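Side-chain contact in 4-hydroxyphenylpyruvate dioxygenase (Pseudomonas putida, PDB 5HMQ), which converts 3-dehydroshikimate to protocatechuate with the help of a divalent metal ion, in a lyase domain fused to a hydroxyphenylpyruvate dioxygenase-like domain: residues Pro401-Pro406 and Val459-Ser464. Residues are numbered along the deposited sequence; the frame is centred on the assembly and turned at random.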
loop_
_atom_site.group_PDB
_atom_site.type_symbol
_atom_site.label_atom_id
_atom_site.label_comp_id
_atom_site.label_asym_id
_atom_site.label_seq_id
_atom_site.Cartn_x
_atom_site.Cartn_y
_atom_site.Cartn_z
ATOM N N PRO C 401 -20.321 -7.905 23.387
ATOM C CA PRO C 401 -18.918 -7.780 22.981
ATOM C C PRO C 401 -18.791 -7.360 21.523
ATOM O O PRO C 401 -19.698 -7.543 20.706
ATOM C CB PRO C 401 -18.348 -9.185 23.208
ATOM C CG PRO C 401 -19.534 -10.088 23.217
ATOM C CD PRO C 401 -20.664 -9.284 23.778
ATOM N N ALA C 402 -17.637 -6.773 21.206
ATOM C CA ALA C 402 -17.338 -6.300 19.865
ATOM C C ALA C 402 -15.947 -6.756 19.448
ATOM O O ALA C 402 -15.051 -6.916 20.283
ATOM C CB ALA C 402 -17.435 -4.770 19.774
ATOM N N VAL C 403 -15.778 -6.977 18.146
ATOM C CA VAL C 403 -14.491 -7.322 17.552
ATOM C C VAL C 403 -14.102 -6.216 16.581
ATOM O O VAL C 403 -14.930 -5.770 15.777
ATOM C CB VAL C 403 -14.540 -8.687 16.840
ATOM C CG1 VAL C 403 -13.207 -8.983 16.165
ATOM C CG2 VAL C 403 -14.899 -9.783 17.826
ATOM N N ARG C 404 -12.850 -5.769 16.661
ATOM C CA ARG C 404 -12.375 -4.686 15.812
ATOM C C ARG C 404 -12.035 -5.231 14.428
ATOM O O ARG C 404 -11.297 -6.213 14.301
ATOM C CB ARG C 404 -11.157 -4.014 16.450
ATOM C CG ARG C 404 -10.613 -2.779 15.721
ATOM C CD ARG C 404 -9.135 -2.557 16.035
ATOM N NE ARG C 404 -8.612 -1.306 15.482
ATOM C CZ ARG C 404 -8.003 -1.170 14.310
ATOM N NH1 ARG C 404 -7.821 -2.218 13.518
ATOM N NH2 ARG C 404 -7.573 0.029 13.931
ATOM N N ALA C 405 -12.575 -4.595 13.396
ATOM C CA ALA C 405 -12.260 -4.927 12.015
ATOM C C ALA C 405 -10.950 -4.251 11.619
ATOM O O ALA C 405 -10.481 -3.355 12.322
ATOM C CB ALA C 405 -13.405 -4.487 11.105
ATOM N N PRO C 406 -10.311 -4.682 10.517
ATOM C CA PRO C 406 -8.973 -4.145 10.199
ATOM C C PRO C 406 -8.914 -2.630 10.156
ATOM O O PRO C 406 -7.872 -2.049 10.483
ATOM C CB PRO C 406 -8.672 -4.761 8.827
ATOM C CG PRO C 406 -9.417 -6.046 8.845
ATOM C CD PRO C 406 -10.692 -5.764 9.590
ATOM N N VAL C 459 -9.330 -10.595 3.755
ATOM C CA VAL C 459 -9.779 -11.943 3.414
ATOM C C VAL C 459 -9.410 -12.919 4.524
ATOM O O VAL C 459 -10.247 -13.699 4.993
ATOM C CB VAL C 459 -9.190 -12.379 2.061
ATOM C CG1 VAL C 459 -9.437 -13.863 1.829
ATOM C CG2 VAL C 459 -9.784 -11.553 0.930
ATOM N N LEU C 460 -8.150 -12.882 4.963
ATOM C CA LEU C 460 -7.712 -13.759 6.044
ATOM C C LEU C 460 -8.430 -13.427 7.346
ATOM O O LEU C 460 -8.730 -14.323 8.144
ATOM C CB LEU C 460 -6.197 -13.662 6.218
ATOM C CG LEU C 460 -5.593 -14.440 7.384
ATOM C CD1 LEU C 460 -5.966 -15.909 7.297
ATOM C CD2 LEU C 460 -4.086 -14.277 7.388
ATOM N N PHE C 461 -8.707 -12.144 7.579
ATOM C CA PHE C 461 -9.419 -11.735 8.787
ATOM C C PHE C 461 -10.770 -12.432 8.889
ATOM O O PHE C 461 -11.113 -13.001 9.933
ATOM C CB PHE C 461 -9.581 -10.210 8.789
ATOM C CG PHE C 461 -10.498 -9.685 9.861
ATOM C CD1 PHE C 461 -10.021 -9.426 11.136
ATOM C CD2 PHE C 461 -11.831 -9.419 9.583
ATOM C CE1 PHE C 461 -10.861 -8.934 12.118
ATOM C CE2 PHE C 461 -12.676 -8.927 10.560
ATOM C CZ PHE C 461 -12.189 -8.683 11.829
ATOM N N TYR C 462 -11.548 -12.414 7.804
ATOM C CA TYR C 462 -12.880 -13.006 7.834
ATOM C C TYR C 462 -12.829 -14.527 7.734
ATOM O O TYR C 462 -13.651 -15.216 8.349
ATOM C CB TYR C 462 -13.744 -12.415 6.720
ATOM C CG TYR C 462 -14.494 -11.173 7.149
ATOM C CD1 TYR C 462 -15.598 -11.262 7.989
ATOM C CD2 TYR C 462 -14.097 -9.911 6.722
ATOM C CE1 TYR C 462 -16.288 -10.132 8.390
ATOM C CE2 TYR C 462 -14.781 -8.773 7.118
ATOM C CZ TYR C 462 -15.877 -8.891 7.951
ATOM O OH TYR C 462 -16.565 -7.767 8.349
ATOM N N LYS C 463 -11.884 -15.072 6.962
ATOM C CA LYS C 463 -11.777 -16.524 6.857
ATOM C C LYS C 463 -11.414 -17.161 8.194
ATOM O O LYS C 463 -11.940 -18.223 8.543
ATOM C CB LYS C 463 -10.749 -16.917 5.797
ATOM C CG LYS C 463 -11.270 -16.927 4.374
ATOM C CD LYS C 463 -10.237 -17.538 3.439
ATOM C CE LYS C 463 -10.825 -17.841 2.071
ATOM N NZ LYS C 463 -9.807 -18.430 1.157
ATOM N N SER C 464 -10.510 -16.541 8.951
ATOM C CA SER C 464 -10.030 -17.177 10.172
ATOM C C SER C 464 -10.905 -16.854 11.381
ATOM O O SER C 464 -11.387 -17.767 12.057
ATOM C CB SER C 464 -8.572 -16.779 10.441
ATOM O OG SER C 464 -8.439 -15.386 10.662
#
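Pro406 lies on a face of the Phe461 ring in a proline-aromatic CH-pi contact, which joins the two vicinal oxygen chelate modules of the dioxygenase-like domain. Pro406 CD stands 3.7 Å from the centroid of the Phe461 ring, only 5° off the ring normal, so one of its two hydrogens is directed at the middle of the pi cloud. The neighbouring methylene reaches the root of the ring, with Pro406 CG 3.9 Å from Phe461 CG. At the far end of the ring the partners are mostly backbone: Arg404 O comes obliquely to within 3.5 Å of Phe461 CE1, and Ala405 CA to 3.8 Å from Phe461 CZ. Val403 CG1 and the Ala405 methyl add looser apolar contacts at the same CZ. Phe461 extends from helix 455-465 with CG anti to its backbone N (chi1 170°), a turn that carries the ring across to the end of strand 402-404. No hydrogen bond links the two segments; the join is packing around one aromatic ring, apolar but for the Arg404 carbonyl oxygen beside it.

Further out, Trp458 of the same helix touches both Ala405 and Pro406, while Leu411 of strand 410-414 also touches Phe461. Arg261 of helix 252-276, which follows the last barrel strand, 238-240, brings the TIM-barrel part of the chain against Phe461 and Ser464. Tyr462 turns a face to its neighbour, with Phe461 CD2 3.7 Å above the Tyr462 ring plane and offset toward the rim. Arg404, whose CB points away from the helix, packs on Tyr40 of the second subunit and gives a weak hydrogen bond from NH1 to Pro406 O. Leu460 O, just before Phe461, accepts from Ser464 N one turn on and, from the opposite face of its carbonyl plane, from Ser464 OG at 2.7 Å.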